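Local atomic coordinates of periplasmic binding protein (Roseiflexus sp., PDB entry 5Y8B), a protein that probably binds heme in the periplasm and delivers it to a membrane transporter for uptake. Residues S10-I15 and D70-P75; L66-E71 and R106-A111; Q156-R161 and A181-F186; V201-D206 and L241-M246. All coordinates share one frame; numbering follows the deposited sequence.

Contacts 1 and 2 share Asp70 and Glu71 and lie in one lobe, built on the parallel sheet that includes strand 66-70; their centres are 10 Å apart, and Asp70, a magnesium ligand, belongs to both. Strand 155-159 and Phe186 of contact 3, and strand 201-205 of contact 4, belong to the mixed sheet of the second lobe. Contacts 2 and 3 sit on opposite sides of the chain's centre, 29 Å apart between centres. Contact 4 packs within the second lobe, but its 241-246 segment reaches the metal site: Gly245 O lies 3.1 Å from the magnesium ligand Asp14 OD2, a close packing of two oxygens. Contacts 3 and 4 have centres 14 Å apart and do not touch.

Contact 1 of 4, residues S10-I15 and D70-P75; sequences SLNGDI and DEAAGP. With MG (magnesium ion), chain B.
Asn12 carries this contact, and its side chain can be followed outward into the turn formed by Asp70-Ala73. Asn12 CB lies 3.9 Å from Asp70 OD1. With CG beside the backbone N (chi1 -44°), the amide plane is tilted 34° from that of the Asp70 carboxylate. Asn12 OD1 accepts the backbone N-H of Asp70 at 2.8 Å, a nearly straight bond (164° at the hydrogen) whose donor stands above the carbonyl plane. Asn12 ND2 lies 3.8 Å from Ala72 CB and is hydrogen-bonded to Gln51 OE1. A leucine here would probably leave the buried Asp70 N-H without its acceptor and Gln51 without its amide donor. The turn itself is type I, and Asp70 OD1 closes an Asx turn inside it by accepting from Ala72 N at 3.0 Å. This arrangement at the end of strand 66-70 presents the other carboxylate oxygen to magnesium: Asp70 OD2 binds the ion at 2.1 Å, and Asp14 OD2, from the start of helix 13-21, at 2.4 Å. Asp94 and two waters complete the observed ligands, while Lys104 also bonds to Asp14 OD2 and is likely to offset some of the gathered negative charge. Beside the amide, Leu11 CD1 packs on Ala73 CB at 3.9 Å.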
loop_
_atom_site.group_PDB
_atom_site.type_symbol
_atom_site.label_atom_id
_atom_site.label_comp_id
_atom_site.label_asym_id
_atom_site.label_seq_id
_atom_site.Cartn_x
_atom_site.Cartn_y
_atom_site.Cartn_z
ATOM N N SER A 10 13.225 6.267 -8.551
ATOM C CA SER A 10 11.819 5.995 -8.260
ATOM C C SER A 10 11.455 6.471 -6.849
ATOM O O SER A 10 12.127 6.146 -5.879
ATOM C CB SER A 10 11.523 4.498 -8.421
ATOM O OG SER A 10 10.217 4.179 -7.953
ATOM N N LEU A 11 10.369 7.221 -6.747
ATOM C CA LEU A 11 10.019 7.918 -5.499
ATOM C C LEU A 11 9.053 7.176 -4.578
ATOM O O LEU A 11 8.848 7.597 -3.436
ATOM C CB LEU A 11 9.455 9.315 -5.809
ATOM C CG LEU A 11 10.244 10.238 -6.731
ATOM C CD1 LEU A 11 9.421 11.490 -7.027
ATOM C CD2 LEU A 11 11.591 10.624 -6.140
ATOM N N ASN A 12 8.438 6.102 -5.074
ATOM C CA ASN A 12 7.445 5.345 -4.296
ATOM C C ASN A 12 7.659 3.846 -4.515
ATOM O O ASN A 12 8.017 3.421 -5.625
ATOM C CB ASN A 12 6.008 5.766 -4.655
ATOM C CG ASN A 12 5.846 7.288 -4.757
ATOM O OD1 ASN A 12 6.100 7.878 -5.818
ATOM N ND2 ASN A 12 5.435 7.933 -3.648
ATOM N N GLY A 13 7.442 3.066 -3.457
ATOM C CA GLY A 13 7.672 1.628 -3.472
ATOM C C GLY A 13 6.899 0.848 -4.520
ATOM O O GLY A 13 7.442 -0.078 -5.121
ATOM N N ASP A 14 5.637 1.219 -4.735
ATOM C CA ASP A 14 4.800 0.560 -5.740
ATOM C C ASP A 14 5.309 0.815 -7.159
ATOM O O ASP A 14 5.360 -0.113 -7.979
ATOM C CB ASP A 14 3.314 0.925 -5.579
ATOM C CG ASP A 14 3.050 2.429 -5.636
ATOM O OD1 ASP A 14 3.900 3.228 -5.210
ATOM O OD2 ASP A 14 1.960 2.827 -6.086
ATOM N N ILE A 15 5.723 2.062 -7.418
ATOM C CA ILE A 15 6.380 2.457 -8.672
ATOM C C ILE A 15 7.667 1.637 -8.895
ATOM O O ILE A 15 7.902 1.131 -9.990
ATOM C CB ILE A 15 6.638 3.999 -8.718
ATOM C CG1 ILE A 15 5.320 4.818 -8.647
ATOM C CG2 ILE A 15 7.497 4.405 -9.919
ATOM C CD1 ILE A 15 4.281 4.559 -9.732
ATOM N N ASP A 70 4.445 8.583 -7.967
ATOM C CA ASP A 70 3.014 8.869 -7.987
ATOM C C ASP A 70 2.644 10.050 -7.069
ATOM O O ASP A 70 3.514 10.625 -6.414
ATOM C CB ASP A 70 2.173 7.599 -7.697
ATOM C CG ASP A 70 2.413 7.021 -6.310
ATOM O OD1 ASP A 70 2.756 7.765 -5.367
ATOM O OD2 ASP A 70 2.238 5.788 -6.142
ATOM N N GLU A 71 1.356 10.379 -7.009
ATOM C CA GLU A 71 0.854 11.491 -6.187
ATOM C C GLU A 71 1.196 11.447 -4.675
ATOM O O GLU A 71 1.096 12.471 -4.008
ATOM C CB GLU A 71 -0.651 11.730 -6.432
ATOM C CG GLU A 71 -1.587 10.602 -6.011
ATOM C CD GLU A 71 -3.036 10.885 -6.377
ATOM O OE1 GLU A 71 -3.545 10.222 -7.303
ATOM O OE2 GLU A 71 -3.669 11.771 -5.756
ATOM N N ALA A 72 1.625 10.296 -4.148
ATOM C CA ALA A 72 2.051 10.231 -2.738
ATOM C C ALA A 72 3.418 10.880 -2.476
ATOM O O ALA A 72 3.693 11.284 -1.350
ATOM C CB ALA A 72 2.010 8.809 -2.199
ATOM N N ALA A 73 4.253 10.980 -3.511
ATOM C CA ALA A 73 5.572 11.606 -3.425
ATOM C C ALA A 73 5.477 13.114 -3.179
ATOM O O ALA A 73 4.692 13.806 -3.825
ATOM C CB ALA A 73 6.348 11.343 -4.699
ATOM N N GLY A 74 6.291 13.619 -2.257
ATOM C CA GLY A 74 6.311 15.046 -1.947
ATOM C C GLY A 74 7.469 15.475 -1.062
ATOM O O GLY A 74 8.341 14.655 -0.762
ATOM N N PRO A 75 7.488 16.740 -0.619
ATOM C CA PRO A 75 6.404 17.716 -0.847
ATOM C C PRO A 75 6.392 18.296 -2.270
ATOM O O PRO A 75 7.408 18.183 -2.972
ATOM C CB PRO A 75 6.717 18.817 0.175
ATOM C CG PRO A 75 8.199 18.771 0.328
ATOM C CD PRO A 75 8.593 17.319 0.172
HETATM MG MG MG B . 1.409 4.615 -4.582
HETATM O O HOH W 1 2.853 5.759 -3.295
HETATM O O HOH W 2 0.766 3.175 -3.214
#

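Contact 2 of 4, residues L66-E71 and R106-A111; sequences LVIGDE and RFVAQA. With MG (magnesium ion), chain B.
Apolar packing between Ile68 and the helix makes most of this contact. CD1 of Ile68 meets three side chains: Ala111 CB at 3.7 Å, Phe107 CE2 at 4.0 Å and Val108 CG2 at 4.2 Å. Two torsions explain this reach, because CG1 lies anti to the backbone N (chi1 -171°) and the chain continues extended to CD1 (chi2 162°), which sets the methyl against Phe107, Val108 and Ala111 on one turn of the helix. The side chains of Ile68 and Phe107 lie alongside one another, pointing opposite ways, and CG1 of Ile68 also approaches Phe107 CE2, at 4.1 Å.

The backbone geometry fits the layered alpha/beta architecture of this lobe, in which helix 100-111 covers one side of the parallel sheet. The axes of strand 66-70 and helix 106-111 run antiparallel, at 173°, and approach to 10.2 Å, a separation filled by the side chains just named. Helix 13-21 adjoins the same packing, with Ile19 touching both Ile68 and Val108, and Phe107 also reaches Ala90 and Thr92 of the next strand.

Polar atoms take a smaller share, by van der Waals contact alone. The Ala111 carbonyl oxygen lies 4.1 Å from Leu66 CD2, toward the start of the strand, and the Gly69 carbonyl oxygen comes within 4.4 Å of Phe107 CE2.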
loop_
_atom_site.group_PDB
_atom_site.type_symbol
_atom_site.label_atom_id
_atom_site.label_comp_id
_atom_site.label_asym_id
_atom_site.label_seq_id
_atom_site.Cartn_x
_atom_site.Cartn_y
_atom_site.Cartn_z
ATOM N N LEU A 66 16.057 10.099 -15.311
ATOM C CA LEU A 66 14.602 10.111 -15.123
ATOM C C LEU A 66 14.205 9.964 -13.633
ATOM O O LEU A 66 14.791 9.163 -12.888
ATOM C CB LEU A 66 13.928 9.021 -15.986
ATOM C CG LEU A 66 12.415 8.766 -15.830
ATOM C CD1 LEU A 66 11.572 9.915 -16.390
ATOM C CD2 LEU A 66 12.009 7.438 -16.453
ATOM N N VAL A 67 13.231 10.767 -13.215
ATOM C CA VAL A 67 12.655 10.683 -11.866
ATOM C C VAL A 67 11.177 10.371 -12.030
ATOM O O VAL A 67 10.465 11.050 -12.760
ATOM C CB VAL A 67 12.855 11.976 -11.033
ATOM C CG1 VAL A 67 12.279 11.817 -9.630
ATOM C CG2 VAL A 67 14.328 12.341 -10.933
ATOM N N ILE A 68 10.728 9.322 -11.359
ATOM C CA ILE A 68 9.387 8.804 -11.577
ATOM C C ILE A 68 8.740 8.460 -10.236
ATOM O O ILE A 68 9.411 7.929 -9.329
ATOM C CB ILE A 68 9.407 7.636 -12.609
ATOM C CG1 ILE A 68 7.988 7.230 -13.019
ATOM C CG2 ILE A 68 10.269 6.457 -12.136
ATOM C CD1 ILE A 68 7.908 6.416 -14.298
ATOM N N GLY A 69 7.458 8.817 -10.102
ATOM C CA GLY A 69 6.682 8.523 -8.893
ATOM C C GLY A 69 5.175 8.646 -9.070
ATOM O O GLY A 69 4.677 8.776 -10.184
ATOM N N ASP A 70 4.445 8.583 -7.967
ATOM C CA ASP A 70 3.014 8.869 -7.987
ATOM C C ASP A 70 2.644 10.050 -7.069
ATOM O O ASP A 70 3.514 10.625 -6.414
ATOM C CB ASP A 70 2.173 7.599 -7.697
ATOM C CG ASP A 70 2.413 7.021 -6.310
ATOM O OD1 ASP A 70 2.756 7.765 -5.367
ATOM O OD2 ASP A 70 2.238 5.788 -6.142
ATOM N N GLU A 71 1.356 10.379 -7.009
ATOM C CA GLU A 71 0.854 11.491 -6.187
ATOM C C GLU A 71 1.196 11.447 -4.675
ATOM O O GLU A 71 1.096 12.471 -4.008
ATOM C CB GLU A 71 -0.651 11.730 -6.432
ATOM C CG GLU A 71 -1.587 10.602 -6.011
ATOM C CD GLU A 71 -3.036 10.885 -6.377
ATOM O OE1 GLU A 71 -3.545 10.222 -7.303
ATOM O OE2 GLU A 71 -3.669 11.771 -5.756
ATOM N N ARG A 106 0.805 1.002 -16.849
ATOM C CA ARG A 106 0.787 1.560 -18.203
ATOM C C ARG A 106 1.542 2.872 -18.283
ATOM O O ARG A 106 2.257 3.127 -19.256
ATOM C CB ARG A 106 -0.659 1.727 -18.716
ATOM C CG ARG A 106 -1.289 0.407 -19.134
ATOM C CD ARG A 106 -2.740 0.558 -19.571
ATOM N NE ARG A 106 -3.154 -0.570 -20.404
ATOM C CZ ARG A 106 -3.998 -1.528 -20.033
ATOM N NH1 ARG A 106 -4.583 -1.515 -18.829
ATOM N NH2 ARG A 106 -4.274 -2.505 -20.885
ATOM N N PHE A 107 1.375 3.697 -17.255
ATOM C CA PHE A 107 2.083 4.972 -17.139
ATOM C C PHE A 107 3.604 4.744 -17.131
ATOM O O PHE A 107 4.329 5.360 -17.927
ATOM C CB PHE A 107 1.629 5.702 -15.865
ATOM C CG PHE A 107 2.390 6.969 -15.573
ATOM C CD1 PHE A 107 1.925 8.199 -16.040
ATOM C CD2 PHE A 107 3.563 6.943 -14.812
ATOM C CE1 PHE A 107 2.619 9.371 -15.765
ATOM C CE2 PHE A 107 4.261 8.111 -14.538
ATOM C CZ PHE A 107 3.790 9.326 -15.021
ATOM N N VAL A 108 4.055 3.859 -16.231
ATOM C CA VAL A 108 5.470 3.514 -16.066
ATOM C C VAL A 108 6.064 2.911 -17.359
ATOM O O VAL A 108 7.110 3.363 -17.827
ATOM C CB VAL A 108 5.710 2.588 -14.827
ATOM C CG1 VAL A 108 7.180 2.201 -14.703
ATOM C CG2 VAL A 108 5.252 3.266 -13.543
ATOM N N ALA A 109 5.379 1.922 -17.936
ATOM C CA ALA A 109 5.830 1.263 -19.172
ATOM C C ALA A 109 6.027 2.269 -20.304
ATOM O O ALA A 109 7.033 2.213 -21.013
ATOM C CB ALA A 109 4.861 0.173 -19.586
ATOM N N GLN A 110 5.079 3.201 -20.433
ATOM C CA GLN A 110 5.144 4.266 -21.427
ATOM C C GLN A 110 6.280 5.241 -21.149
ATOM O O GLN A 110 7.014 5.588 -22.074
ATOM C CB GLN A 110 3.818 5.009 -21.525
ATOM C CG GLN A 110 3.727 5.840 -22.786
ATOM C CD GLN A 110 2.362 6.427 -22.994
ATOM O OE1 GLN A 110 1.348 5.731 -22.917
ATOM N NE2 GLN A 110 2.324 7.719 -23.276
ATOM N N ALA A 111 6.419 5.665 -19.886
ATOM C CA ALA A 111 7.551 6.496 -19.427
ATOM C C ALA A 111 8.924 5.851 -19.687
ATOM O O ALA A 111 9.905 6.564 -19.913
ATOM C CB ALA A 111 7.397 6.837 -17.953
HETATM MG MG MG B . 1.409 4.615 -4.582
HETATM O O HOH W 1 2.853 5.759 -3.295
HETATM O O HOH W 2 0.766 3.175 -3.214
#

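Contact 3 of 4, residues Q156-R161 and A181-F186; sequences QQVAGR and AGIVEF
The N-H of Gly160 is bonded to the carbonyl oxygen of Glu185 at 2.8 Å, nearly straight at 163°, with the donor tilted from the carbonyl plane. That oxygen is approached a second time by Ala159 CA, in a CA-H...O contact of 3.5 Å. One residue further along, Arg161 pairs through both of its backbone polar groups. Its N donates to Ile183 O at 2.9 Å, and its O accepts from Glu185 N at 2.8 Å, the latter bond lying in the carbonyl plane. The intervening Gly160 lets the chains close up: its CA is 3.2 Å from Ile183 O, and a CB built there would clash with that oxygen.

Side chains add to the ladder on Ala159 and Phe186, whose CB atoms lie on the same face of the sheet. Ala159 CB sits over a face of the Phe186 ring, 4.2 Å from its centroid and 26° off the normal, a CH-pi contact. A serine in place of Phe186 would probably uncover the Ala159 methyl and open a gap beside it. With CG beside the backbone N (chi1 -69°), the ring swings across this methyl. Gln157 crosses Phe186 at about a right angle, its OE1 3.8 Å from the ring-bearing CB. Val158 CG2 and Ile183 CG2 meet loosely at 4.3 Å.

Ala159 and Phe186 form an antiparallel non-hydrogen-bonded pair, continued by an isolated bridge between Arg161 and Val184. Strand 155-159 thereby receives strand 186-188 alongside it in the mixed sheet of the second lobe, just after a Schellman motif at Gly182 has ended helix 177-180.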
loop_
_atom_site.group_PDB
_atom_site.type_symbol
_atom_site.label_atom_id
_atom_site.label_comp_id
_atom_site.label_asym_id
_atom_site.label_seq_id
_atom_site.Cartn_x
_atom_site.Cartn_y
_atom_site.Cartn_z
ATOM N N GLN A 156 -2.271 6.531 16.338
ATOM C CA GLN A 156 -3.222 5.410 16.390
ATOM C C GLN A 156 -4.502 5.788 15.655
ATOM O O GLN A 156 -5.365 6.508 16.180
ATOM C CB GLN A 156 -3.523 5.002 17.829
ATOM C CG GLN A 156 -2.429 4.179 18.485
ATOM C CD GLN A 156 -2.522 4.161 19.991
ATOM O OE1 GLN A 156 -3.535 4.547 20.572
ATOM N NE2 GLN A 156 -1.457 3.694 20.639
ATOM N N GLN A 157 -4.608 5.317 14.418
ATOM C CA GLN A 157 -5.682 5.750 13.532
ATOM C C GLN A 157 -6.450 4.585 12.895
ATOM O O GLN A 157 -5.923 3.479 12.753
ATOM C CB GLN A 157 -5.133 6.719 12.473
ATOM C CG GLN A 157 -4.779 8.091 13.046
ATOM C CD GLN A 157 -4.044 9.010 12.085
ATOM O OE1 GLN A 157 -3.492 8.582 11.065
ATOM N NE2 GLN A 157 -4.019 10.290 12.418
ATOM N N VAL A 158 -7.713 4.844 12.559
ATOM C CA VAL A 158 -8.538 3.916 11.785
ATOM C C VAL A 158 -8.662 4.431 10.359
ATOM O O VAL A 158 -8.613 5.647 10.126
ATOM C CB VAL A 158 -9.949 3.708 12.399
ATOM C CG1 VAL A 158 -9.880 2.746 13.566
ATOM C CG2 VAL A 158 -10.592 5.024 12.833
ATOM N N ALA A 159 -8.808 3.515 9.404
ATOM C CA ALA A 159 -9.055 3.898 8.016
ATOM C C ALA A 159 -10.502 3.659 7.641
ATOM O O ALA A 159 -11.048 2.583 7.896
ATOM C CB ALA A 159 -8.134 3.154 7.065
ATOM N N GLY A 160 -11.110 4.683 7.049
ATOM C CA GLY A 160 -12.459 4.597 6.511
ATOM C C GLY A 160 -12.468 4.670 5.000
ATOM O O GLY A 160 -11.596 4.090 4.344
ATOM N N ARG A 161 -13.447 5.397 4.461
ATOM C CA ARG A 161 -13.702 5.474 3.016
ATOM C C ARG A 161 -12.666 6.371 2.333
ATOM O O ARG A 161 -11.989 7.153 3.006
ATOM C CB ARG A 161 -15.115 6.016 2.737
ATOM C CG ARG A 161 -16.262 5.250 3.376
ATOM C CD ARG A 161 -17.081 4.429 2.382
ATOM N NE ARG A 161 -18.138 3.653 3.043
ATOM C CZ ARG A 161 -19.272 4.162 3.534
ATOM N NH1 ARG A 161 -19.533 5.460 3.437
ATOM N NH2 ARG A 161 -20.157 3.373 4.127
ATOM N N ALA A 181 -19.330 2.909 9.655
ATOM C CA ALA A 181 -19.655 3.921 10.669
ATOM C C ALA A 181 -19.395 5.374 10.208
ATOM O O ALA A 181 -19.488 6.313 11.000
ATOM C CB ALA A 181 -18.910 3.621 11.969
ATOM N N GLY A 182 -19.073 5.564 8.931
ATOM C CA GLY A 182 -18.924 6.919 8.383
ATOM C C GLY A 182 -17.551 7.570 8.399
ATOM O O GLY A 182 -17.420 8.683 7.904
ATOM N N ILE A 183 -16.534 6.896 8.945
ATOM C CA ILE A 183 -15.162 7.420 8.918
ATOM C C ILE A 183 -14.675 7.584 7.473
ATOM O O ILE A 183 -14.841 6.693 6.633
ATOM C CB ILE A 183 -14.149 6.555 9.730
ATOM C CG1 ILE A 183 -14.639 6.271 11.166
ATOM C CG2 ILE A 183 -12.742 7.170 9.721
ATOM C CD1 ILE A 183 -14.655 7.468 12.090
ATOM N N VAL A 184 -14.099 8.748 7.204
ATOM C CA VAL A 184 -13.518 9.071 5.912
ATOM C C VAL A 184 -12.014 9.245 6.119
ATOM O O VAL A 184 -11.581 9.962 7.036
ATOM C CB VAL A 184 -14.197 10.311 5.269
ATOM C CG1 VAL A 184 -13.570 10.675 3.931
ATOM C CG2 VAL A 184 -15.685 10.045 5.070
ATOM N N GLU A 185 -11.239 8.556 5.269
ATOM C CA GLU A 185 -9.776 8.545 5.319
ATOM C C GLU A 185 -9.285 8.095 6.698
ATOM O O GLU A 185 -9.899 7.222 7.334
ATOM C CB GLU A 185 -9.186 9.914 4.918
ATOM C CG GLU A 185 -9.759 10.487 3.637
ATOM C CD GLU A 185 -9.122 11.796 3.212
ATOM O OE1 GLU A 185 -9.039 12.753 4.028
ATOM O OE2 GLU A 185 -8.737 11.873 2.029
ATOM N N PHE A 186 -8.198 8.711 7.160
ATOM C CA PHE A 186 -7.549 8.342 8.418
ATOM C C PHE A 186 -7.952 9.281 9.548
ATOM O O PHE A 186 -7.728 10.494 9.473
ATOM C CB PHE A 186 -6.024 8.265 8.234
ATOM C CG PHE A 186 -5.581 7.117 7.360
ATOM C CD1 PHE A 186 -5.570 7.238 5.957
ATOM C CD2 PHE A 186 -5.174 5.900 7.933
ATOM C CE1 PHE A 186 -5.182 6.167 5.152
ATOM C CE2 PHE A 186 -4.768 4.834 7.125
ATOM C CZ PHE A 186 -4.778 4.964 5.734
#

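Contact 4 of 4, residues V201-D206 and L241-M246; sequences VLLVLD and LYLLGM
Leu243 buries the most surface here, and one of its methyls, CD2, does the touching. Leu243 CD2 lies 3.9 Å from Leu205 CD2 and 4.0 Å from Leu203 CG, thus receiving two side chains of the strand at once. Leu203 and Leu243 reach toward each other tip to tip. Both have CG anti to the backbone N (chi1 -177° and 179°), which extends each chain toward the other, and CD2 of Leu243 ends against the fork of Leu203, about equally far from its two methyls.

Leu205, at the end of strand 201-205, is next in buried surface. The interaction joins this strand of the second lobe's mixed sheet to helix 240-244, which follows the neighbouring parallel strand 235-238, and the core extends to Val165 of helix 164-171, which touches both Leu203 and Leu244. The CA atoms of Leu205 and Leu243 are 8.2 Å apart, a spacing filled mainly by side chains. Leu205 crosses both of its helix partners at a slant: its CD2 touches both Leu243 and Leu244, while Leu205 CD1 meets Leu244 CD1 at 4.0 Å. That Leu244 methyl, CD1, also lies 4.1 Å from Leu205 CD2, and thus rests against both branches of the strand residue.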
loop_
_atom_site.group_PDB
_atom_site.type_symbol
_atom_site.label_atom_id
_atom_site.label_comp_id
_atom_site.label_asym_id
_atom_site.label_seq_id
_atom_site.Cartn_x
_atom_site.Cartn_y
_atom_site.Cartn_z
ATOM N N VAL A 201 -12.371 -9.037 13.014
ATOM C CA VAL A 201 -10.950 -9.152 12.719
ATOM C C VAL A 201 -10.271 -7.772 12.655
ATOM O O VAL A 201 -10.826 -6.800 12.124
ATOM C CB VAL A 201 -10.677 -10.120 11.509
ATOM C CG1 VAL A 201 -11.422 -9.716 10.254
ATOM C CG2 VAL A 201 -9.189 -10.290 11.249
ATOM N N LEU A 202 -9.096 -7.689 13.271
ATOM C CA LEU A 202 -8.273 -6.488 13.221
ATOM C C LEU A 202 -7.170 -6.622 12.175
ATOM O O LEU A 202 -6.361 -7.547 12.245
ATOM C CB LEU A 202 -7.676 -6.188 14.593
ATOM C CG LEU A 202 -8.635 -5.800 15.714
ATOM C CD1 LEU A 202 -7.834 -5.500 16.976
ATOM C CD2 LEU A 202 -9.538 -4.624 15.337
ATOM N N LEU A 203 -7.169 -5.707 11.205
ATOM C CA LEU A 203 -6.173 -5.644 10.146
ATOM C C LEU A 203 -5.133 -4.555 10.445
ATOM O O LEU A 203 -5.482 -3.386 10.678
ATOM C CB LEU A 203 -6.859 -5.372 8.808
ATOM C CG LEU A 203 -6.022 -5.323 7.530
ATOM C CD1 LEU A 203 -5.372 -6.677 7.232
ATOM C CD2 LEU A 203 -6.917 -4.906 6.379
ATOM N N VAL A 204 -3.861 -4.951 10.464
ATOM C CA VAL A 204 -2.770 -4.049 10.812
ATOM C C VAL A 204 -1.588 -4.189 9.843
ATOM O O VAL A 204 -1.586 -5.058 8.950
ATOM C CB VAL A 204 -2.315 -4.210 12.291
ATOM C CG1 VAL A 204 -3.440 -3.843 13.263
ATOM C CG2 VAL A 204 -1.762 -5.610 12.583
ATOM N N LEU A 205 -0.601 -3.315 10.013
ATOM C CA LEU A 205 0.657 -3.424 9.298
ATOM C C LEU A 205 1.718 -4.068 10.177
ATOM O O LEU A 205 1.787 -3.781 11.378
ATOM C CB LEU A 205 1.114 -2.050 8.799
ATOM C CG LEU A 205 0.169 -1.266 7.864
ATOM C CD1 LEU A 205 0.747 0.109 7.523
ATOM C CD2 LEU A 205 -0.210 -2.043 6.605
ATOM N N ASP A 206 2.521 -4.949 9.568
ATOM C CA ASP A 206 3.729 -5.555 10.161
ATOM C C ASP A 206 4.483 -4.582 11.087
ATOM O O ASP A 206 4.582 -4.823 12.288
ATOM C CB ASP A 206 4.640 -6.099 9.026
ATOM C CG ASP A 206 5.948 -6.759 9.531
ATOM O OD1 ASP A 206 6.039 -7.205 10.703
ATOM O OD2 ASP A 206 6.903 -6.853 8.720
ATOM N N LEU A 241 3.452 -1.972 1.728
ATOM C CA LEU A 241 3.548 -2.040 0.282
ATOM C C LEU A 241 2.620 -3.105 -0.342
ATOM O O LEU A 241 1.929 -2.833 -1.319
ATOM C CB LEU A 241 5.000 -2.286 -0.129
ATOM C CG LEU A 241 5.311 -2.294 -1.627
ATOM C CD1 LEU A 241 4.853 -0.987 -2.264
ATOM C CD2 LEU A 241 6.791 -2.551 -1.854
ATOM N N TYR A 242 2.615 -4.297 0.241
ATOM C CA TYR A 242 1.766 -5.406 -0.195
ATOM C C TYR A 242 0.263 -5.128 -0.027
ATOM O O TYR A 242 -0.516 -5.384 -0.954
ATOM C CB TYR A 242 2.156 -6.664 0.583
ATOM C CG TYR A 242 1.590 -7.976 0.102
ATOM C CD1 TYR A 242 1.748 -8.392 -1.227
ATOM C CD2 TYR A 242 0.950 -8.840 0.999
ATOM C CE1 TYR A 242 1.251 -9.619 -1.656
ATOM C CE2 TYR A 242 0.447 -10.079 0.580
ATOM C CZ TYR A 242 0.613 -10.462 -0.744
ATOM O OH TYR A 242 0.131 -11.676 -1.163
ATOM N N LEU A 243 -0.132 -4.605 1.138
ATOM C CA LEU A 243 -1.532 -4.310 1.422
ATOM C C LEU A 243 -2.051 -3.017 0.762
ATOM O O LEU A 243 -3.110 -3.034 0.120
ATOM C CB LEU A 243 -1.792 -4.293 2.937
ATOM C CG LEU A 243 -3.199 -3.985 3.501
ATOM C CD1 LEU A 243 -4.277 -4.941 2.987
ATOM C CD2 LEU A 243 -3.189 -3.990 5.022
ATOM N N LEU A 244 -1.291 -1.924 0.913
ATOM C CA LEU A 244 -1.745 -0.569 0.583
ATOM C C LEU A 244 -1.254 0.006 -0.755
ATOM O O LEU A 244 -1.849 0.950 -1.274
ATOM C CB LEU A 244 -1.396 0.409 1.719
ATOM C CG LEU A 244 -1.731 0.053 3.175
ATOM C CD1 LEU A 244 -1.175 1.091 4.138
ATOM C CD2 LEU A 244 -3.224 -0.123 3.387
ATOM N N GLY A 245 -0.190 -0.575 -1.299
ATOM C CA GLY A 245 0.516 -0.037 -2.460
ATOM C C GLY A 245 -0.190 -0.053 -3.804
ATOM O O GLY A 245 0.106 0.781 -4.657
ATOM N N MET A 246 -1.110 -0.997 -3.995
ATOM C CA MET A 246 -1.848 -1.168 -5.260
ATOM C C MET A 246 -0.892 -1.388 -6.455
ATOM O O MET A 246 -0.990 -0.729 -7.497
ATOM C CB MET A 246 -2.869 -0.019 -5.492
ATOM C CG MET A 246 -4.017 0.021 -4.488
ATOM S SD MET A 246 -5.179 -1.339 -4.753
ATOM C CE MET A 246 -6.546 -0.817 -3.719
#